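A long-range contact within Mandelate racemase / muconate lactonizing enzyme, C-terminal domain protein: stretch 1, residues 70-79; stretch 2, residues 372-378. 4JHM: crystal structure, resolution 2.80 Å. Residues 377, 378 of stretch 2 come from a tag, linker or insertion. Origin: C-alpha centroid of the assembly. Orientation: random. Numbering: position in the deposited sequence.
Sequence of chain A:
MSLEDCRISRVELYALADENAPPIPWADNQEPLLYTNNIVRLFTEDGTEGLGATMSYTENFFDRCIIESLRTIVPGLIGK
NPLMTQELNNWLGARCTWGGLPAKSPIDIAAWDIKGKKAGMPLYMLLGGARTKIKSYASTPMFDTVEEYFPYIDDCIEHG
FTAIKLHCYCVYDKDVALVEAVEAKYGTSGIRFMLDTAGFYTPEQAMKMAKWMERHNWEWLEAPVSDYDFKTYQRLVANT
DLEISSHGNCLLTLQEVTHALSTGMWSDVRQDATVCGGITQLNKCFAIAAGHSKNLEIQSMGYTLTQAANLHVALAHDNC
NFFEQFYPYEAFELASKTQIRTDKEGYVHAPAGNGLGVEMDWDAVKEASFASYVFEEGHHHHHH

Stretch 1 70-79: LRTIVPGLIG
Stretch 2, residues 372-378: SYVFEEG

The C-terminal strand of the chain packs against the end of a helix and the turn that follows it, at least 297 residues away in sequence. Stretch 1 begins as helix, passes through a 3-10 segment at 74-76 and continues as loop. Its backbone is held by I73 N to L70 O (3.1 Å), V74 N to L70 O (3.1 Å) and L77 N to V74 O (2.9 Å). Stretch 2 arrives as an extended strand. The two run in the same general direction. CA of R71 lies 7.5 Å from CA of Y373, CA of P75 lies 6.7 Å from CA of F375, and CA of I78 lies 6.7 Å from CA of E377. No hydrogen bond crosses between the stretches. The contact is made chiefly by side chains and buries 387 Å², both sides summed.

S372 (phi/psi -157/151, chi1 p) is exposed and touches nothing in stretch 1. Y373 (-130/169) points toward the helix, with chi1 m and chi2 -64°. Its ring receives R71 over one face. R71 starts sideways from a helical backbone (-56/-39), but its extended chain, with chi1, chi2 and chi3 all t and chi4 -97°, brings its end nearer to stretch 2. R71 NE is 3.5 Å from Y373 CZ. R71 CD sits 3.9 Å from the centroid of the Y373 ring, 28° off the normal, as a CH-pi contact. R71 CZ is 4.9 Å from the centroid of the Y373 ring and 30° off the normal, so the cation-pi interaction is off-centre. The last methylene and the guanidinium both lie over the ring, the guanidinium off-centre.

V374 (-147/143, chi1 p) is out of reach, as the alternation of a strand predicts. F375 (-136/139) turns back toward stretch 1 with chi1 m and chi2 86°. It has the largest covered area of any residue here, 99 Å². V74 (-76/-19, chi1 m) points toward the strand and puts CG2 3.5 Å from F375 CE1. P75 (-57/-31, C-gamma exo) brings CG to 4.1 Å from F375 CE2. R71 O is 4.0 Å from F375 CZ, and R71 CG is 4.2 Å from that same atom. The phenyl ring therefore meets a mixed surface of apolar side chains and helix backbone. At the base of the phenylalanine, I78 CD1 is 4.1 Å from F375 CB.

E376 (-144/169) points away, with chi1 m, chi2 t and chi3 -37°. Its OE2 is hydrogen-bonded elsewhere in the structure. Its backbone still meets I78, whose CG1 is 4.4 Å from E376 C. I78 (-45/109) points toward stretch 2 with chi1 m and chi2 p, and so spans F375 to E377.

E377 belongs to the expression tag. At -75/-30 the chain leaves the extended conformation. The side chain starts sideways, with chi1 m, chi2 t and chi3 159°, and its CG lies 3.9 Å from I78 CG2. This contact uses the aliphatic part of the glutamate. G378, also from the tag, makes no contact with stretch 1.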

# COMPACT_ATOMS: atom_id res chain seq x y z
N LEU A 70 -25.88 -24.53 26.34
CA LEU A 70 -26.34 -23.66 27.42
C LEU A 70 -26.31 -24.37 28.76
O LEU A 70 -26.03 -23.75 29.79
CB LEU A 70 -27.77 -23.18 27.12
CG LEU A 70 -27.85 -21.93 26.25
CD1 LEU A 70 -29.18 -21.88 25.50
CD2 LEU A 70 -27.66 -20.68 27.10
N ARG A 71 -26.59 -25.67 28.75
CA ARG A 71 -26.58 -26.46 29.98
C ARG A 71 -25.25 -26.36 30.72
O ARG A 71 -25.22 -26.30 31.94
CB ARG A 71 -26.87 -27.93 29.67
CG ARG A 71 -26.78 -28.84 30.89
CD ARG A 71 -27.18 -30.27 30.55
NE ARG A 71 -27.69 -30.98 31.71
CZ ARG A 71 -26.97 -31.80 32.47
NH1 ARG A 71 -25.69 -32.02 32.19
NH2 ARG A 71 -27.53 -32.40 33.51
N THR A 72 -24.16 -26.37 29.96
CA THR A 72 -22.82 -26.40 30.54
C THR A 72 -22.37 -25.01 30.99
O THR A 72 -21.43 -24.88 31.77
CB THR A 72 -21.80 -26.99 29.55
OG1 THR A 72 -21.66 -26.13 28.41
CG2 THR A 72 -22.24 -28.36 29.09
N ILE A 73 -23.06 -23.98 30.51
CA ILE A 73 -22.68 -22.60 30.78
C ILE A 73 -23.37 -22.03 32.02
O ILE A 73 -22.72 -21.41 32.86
CB ILE A 73 -23.05 -21.70 29.59
CG1 ILE A 73 -22.16 -22.00 28.38
CG2 ILE A 73 -22.93 -20.23 29.98
CD1 ILE A 73 -22.60 -21.29 27.12
N VAL A 74 -24.67 -22.27 32.11
CA VAL A 74 -25.54 -21.52 33.03
C VAL A 74 -25.47 -21.88 34.52
O VAL A 74 -25.89 -21.08 35.35
CB VAL A 74 -27.02 -21.61 32.59
CG1 VAL A 74 -27.20 -21.02 31.20
CG2 VAL A 74 -27.52 -23.04 32.64
N PRO A 75 -24.94 -23.06 34.88
CA PRO A 75 -24.89 -23.35 36.31
C PRO A 75 -24.12 -22.28 37.10
O PRO A 75 -24.45 -22.02 38.26
CB PRO A 75 -24.16 -24.69 36.38
CG PRO A 75 -24.40 -25.33 35.06
CD PRO A 75 -24.43 -24.19 34.08
N GLY A 76 -23.13 -21.67 36.46
CA GLY A 76 -22.30 -20.65 37.10
C GLY A 76 -22.98 -19.29 37.22
O GLY A 76 -22.47 -18.40 37.89
N LEU A 77 -24.13 -19.13 36.57
CA LEU A 77 -24.87 -17.87 36.62
C LEU A 77 -25.41 -17.61 38.02
O LEU A 77 -25.35 -16.49 38.52
CB LEU A 77 -26.01 -17.86 35.60
CG LEU A 77 -25.58 -17.89 34.13
CD1 LEU A 77 -26.80 -17.99 33.21
CD2 LEU A 77 -24.75 -16.66 33.77
N ILE A 78 -25.95 -18.66 38.65
CA ILE A 78 -26.42 -18.57 40.03
C ILE A 78 -25.39 -17.83 40.88
O ILE A 78 -24.31 -18.35 41.14
CB ILE A 78 -26.66 -19.97 40.62
CG1 ILE A 78 -28.03 -20.50 40.20
CG2 ILE A 78 -26.56 -19.95 42.13
CD1 ILE A 78 -28.12 -20.91 38.74
N GLY A 79 -25.72 -16.61 41.28
CA GLY A 79 -24.81 -15.78 42.08
C GLY A 79 -24.48 -14.45 41.43
O GLY A 79 -24.32 -13.44 42.11
N SER A 372 -35.92 -29.40 28.21
CA SER A 372 -35.83 -28.31 29.16
C SER A 372 -35.00 -28.68 30.39
O SER A 372 -34.92 -29.84 30.78
CB SER A 372 -37.23 -27.88 29.62
OG SER A 372 -37.83 -28.90 30.39
N TYR A 373 -34.37 -27.67 30.99
CA TYR A 373 -33.64 -27.84 32.24
C TYR A 373 -34.07 -26.78 33.23
O TYR A 373 -34.77 -25.83 32.88
CB TYR A 373 -32.13 -27.74 32.01
CG TYR A 373 -31.56 -28.87 31.18
CD1 TYR A 373 -31.59 -30.18 31.65
CD2 TYR A 373 -30.97 -28.63 29.95
CE1 TYR A 373 -31.07 -31.22 30.90
CE2 TYR A 373 -30.44 -29.66 29.19
CZ TYR A 373 -30.49 -30.95 29.67
OH TYR A 373 -29.97 -31.98 28.93
N VAL A 374 -33.66 -26.96 34.48
CA VAL A 374 -33.87 -25.96 35.52
C VAL A 374 -32.70 -26.00 36.50
O VAL A 374 -32.17 -27.07 36.80
CB VAL A 374 -35.21 -26.18 36.25
CG1 VAL A 374 -35.11 -27.33 37.24
CG2 VAL A 374 -35.65 -24.90 36.95
N PHE A 375 -32.29 -24.83 36.99
CA PHE A 375 -31.20 -24.73 37.95
C PHE A 375 -31.57 -23.74 39.06
O PHE A 375 -32.14 -22.69 38.78
CB PHE A 375 -29.92 -24.25 37.27
CG PHE A 375 -29.50 -25.08 36.09
CD1 PHE A 375 -30.02 -24.83 34.82
CD2 PHE A 375 -28.58 -26.10 36.23
CE1 PHE A 375 -29.64 -25.59 33.73
CE2 PHE A 375 -28.19 -26.86 35.14
CZ PHE A 375 -28.72 -26.61 33.89
N GLU A 376 -31.24 -24.08 40.30
CA GLU A 376 -31.57 -23.22 41.44
C GLU A 376 -30.51 -23.20 42.55
O GLU A 376 -29.58 -24.00 42.55
CB GLU A 376 -32.92 -23.63 42.05
CG GLU A 376 -34.12 -23.06 41.31
CD GLU A 376 -35.39 -23.15 42.13
OE1 GLU A 376 -35.58 -24.15 42.84
OE2 GLU A 376 -36.21 -22.20 42.04
N GLU A 377 -30.67 -22.27 43.48
CA GLU A 377 -29.78 -22.16 44.63
C GLU A 377 -30.07 -23.26 45.65
O GLU A 377 -29.17 -23.70 46.38
CB GLU A 377 -29.96 -20.79 45.31
CG GLU A 377 -29.69 -19.60 44.40
CD GLU A 377 -30.05 -18.28 45.05
OE1 GLU A 377 -29.52 -17.23 44.60
OE2 GLU A 377 -30.85 -18.28 46.00
N GLY A 378 -31.32 -23.71 45.72
CA GLY A 378 -31.73 -24.73 46.67
C GLY A 378 -31.25 -26.11 46.28
O GLY A 378 -31.42 -27.08 47.02